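Local coordinates for uncharacterized protein (Bacteroides vulgatus, PDB 4Q88), which probably acts as a hydrolase of glycoside hydrolase family 88, although its own function has not been established, at residues 147-152 against 217-222. Residues are numbered along the deposited sequence; the frame is centred on the assembly and turned at random.
Sequences MVMPVM and AAFAKV
Met-149, a selenomethionine, reaches from helix 144-159 to Ala-218, Phe-219 and Val-222 of helix 209-225, packing two nearly parallel helices of the largely helical six-hairpin fold expected of glycoside hydrolase family 88. The segment axes come within 8.6 Å and run in the same direction, 4° apart. At the root of the side chain, Met-149 CB presses on Val-222 CG2 at 3.5 Å, a tight fit for two carbons. CG continues anti to the carbonyl carbon and carries the selenium across the interface, where SE lies obliquely above the Phe-219 ring, 4.7 Å from the centroid, in a Met-aromatic contact. The turn about the CG-SE bond (chi3 -56°) brings the methyl CE over the middle of that ring, 3.8 Å from the centroid and 5° off its normal, a nearly axial CH-pi contact with all six ring carbons at similar range. The same methyl also touches Ala-218 CB, which meets it from a direction roughly at right angles to the line from CE to the ring centre. Leu-168 of helix 163-179 also packs on Met-149, while Tyr-236 and Phe-240 of helix 233-249 touch Phe-219, which makes this a junction of four helices in the buried interior.

One residue on, the proline ring of Pro-150 meets Lys-221: Lys-221 CB and CE both lie 4.0 Å from Pro-150 CG, and the bend at chi3, about the CG-CD bond, folds CE back toward the proline. Pro-150 has no N-H to give to the preceding turn, and helix 144-159 is kinked here. No hydrogen bond links the two segments; the closest touch is apolar, Met-149 CE to Ala-218 CB at 3.4 Å.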
loop_
_atom_site.group_PDB
_atom_site.type_symbol
_atom_site.label_atom_id
_atom_site.label_comp_id
_atom_site.label_asym_id
_atom_site.label_seq_id
_atom_site.Cartn_x
_atom_site.Cartn_y
_atom_site.Cartn_z
HETATM N N MSE A 147 3.709 -2.488 -3.520
HETATM C CA MSE A 147 3.564 -3.881 -3.957
HETATM C C MSE A 147 4.778 -4.741 -3.522
HETATM O O MSE A 147 4.641 -5.908 -3.157
HETATM C CB MSE A 147 3.375 -3.923 -5.460
HETATM C CG MSE A 147 2.186 -3.149 -5.999
HETATM SE SE MSE A 147 0.496 -3.376 -4.997
HETATM C CE MSE A 147 -0.023 -1.484 -5.082
ATOM N N VAL A 148 5.951 -4.155 -3.590
ATOM C CA VAL A 148 7.199 -4.924 -3.494
ATOM C C VAL A 148 8.139 -4.576 -2.361
ATOM O O VAL A 148 8.801 -5.499 -1.811
ATOM C CB VAL A 148 7.942 -5.002 -4.854
ATOM C CG1 VAL A 148 8.905 -6.164 -4.860
ATOM C CG2 VAL A 148 6.983 -5.184 -6.029
HETATM N N MSE A 149 8.224 -3.327 -1.908
HETATM C CA MSE A 149 9.148 -3.072 -0.799
HETATM C C MSE A 149 8.883 -3.981 0.401
HETATM O O MSE A 149 9.838 -4.500 0.984
HETATM C CB MSE A 149 9.281 -1.616 -0.282
HETATM C CG MSE A 149 9.878 -0.675 -1.322
HETATM SE SE MSE A 149 10.655 0.951 -0.579
HETATM C CE MSE A 149 9.070 1.541 0.349
ATOM N N PRO A 150 7.630 -4.155 0.851
ATOM C CA PRO A 150 7.429 -5.030 2.022
ATOM C C PRO A 150 7.735 -6.535 1.742
ATOM O O PRO A 150 8.067 -7.282 2.667
ATOM C CB PRO A 150 5.954 -4.845 2.364
ATOM C CG PRO A 150 5.526 -3.625 1.621
ATOM C CD PRO A 150 6.368 -3.585 0.386
ATOM N N VAL A 151 7.661 -6.976 0.503
ATOM C CA VAL A 151 8.157 -8.315 0.126
ATOM C C VAL A 151 9.640 -8.472 0.538
ATOM O O VAL A 151 10.058 -9.507 1.112
ATOM C CB VAL A 151 8.066 -8.531 -1.388
ATOM C CG1 VAL A 151 8.677 -9.861 -1.734
ATOM C CG2 VAL A 151 6.605 -8.501 -1.823
HETATM N N MSE A 152 10.432 -7.420 0.319
HETATM C CA MSE A 152 11.850 -7.504 0.557
HETATM C C MSE A 152 12.119 -7.744 2.041
HETATM O O MSE A 152 12.957 -8.633 2.394
HETATM C CB MSE A 152 12.652 -6.284 0.050
HETATM C CG MSE A 152 12.391 -5.802 -1.398
HETATM SE SE MSE A 152 12.598 -7.254 -2.695
HETATM C CE MSE A 152 14.441 -6.947 -3.212
ATOM N N ALA A 217 2.747 4.513 2.891
ATOM C CA ALA A 217 2.412 3.246 3.627
ATOM C C ALA A 217 3.513 2.176 3.447
ATOM O O ALA A 217 3.791 1.437 4.378
ATOM C CB ALA A 217 1.102 2.686 3.160
ATOM N N ALA A 218 4.091 2.119 2.254
ATOM C CA ALA A 218 5.229 1.235 2.009
ATOM C C ALA A 218 6.371 1.466 2.947
ATOM O O ALA A 218 6.966 0.492 3.493
ATOM C CB ALA A 218 5.671 1.291 0.553
ATOM N N PHE A 219 6.775 2.718 3.132
ATOM C CA PHE A 219 7.899 2.983 4.021
ATOM C C PHE A 219 7.568 2.607 5.436
ATOM O O PHE A 219 8.427 2.085 6.169
ATOM C CB PHE A 219 8.327 4.459 3.955
ATOM C CG PHE A 219 9.199 4.753 2.782
ATOM C CD1 PHE A 219 10.485 4.288 2.756
ATOM C CD2 PHE A 219 8.740 5.438 1.689
ATOM C CE1 PHE A 219 11.332 4.545 1.693
ATOM C CE2 PHE A 219 9.545 5.639 0.580
ATOM C CZ PHE A 219 10.861 5.191 0.584
ATOM N N ALA A 220 6.317 2.828 5.860
ATOM C CA ALA A 220 5.926 2.327 7.191
ATOM C C ALA A 220 6.063 0.818 7.319
ATOM O O ALA A 220 6.648 0.282 8.324
ATOM C CB ALA A 220 4.494 2.728 7.515
ATOM N N LYS A 221 5.593 0.095 6.313
ATOM C CA LYS A 221 5.722 -1.357 6.328
ATOM C C LYS A 221 7.189 -1.839 6.283
ATOM O O LYS A 221 7.545 -2.854 6.914
ATOM C CB LYS A 221 4.912 -2.001 5.232
ATOM C CG LYS A 221 3.402 -1.919 5.505
ATOM C CD LYS A 221 2.571 -2.257 4.328
ATOM C CE LYS A 221 2.373 -3.709 4.074
ATOM N NZ LYS A 221 1.679 -4.472 5.164
ATOM N N VAL A 222 8.019 -1.138 5.528
ATOM C CA VAL A 222 9.439 -1.438 5.516
ATOM C C VAL A 222 10.018 -1.263 6.934
ATOM O O VAL A 222 10.666 -2.203 7.470
ATOM C CB VAL A 222 10.205 -0.567 4.514
ATOM C CG1 VAL A 222 11.704 -0.576 4.820
ATOM C CG2 VAL A 222 9.984 -1.032 3.095
#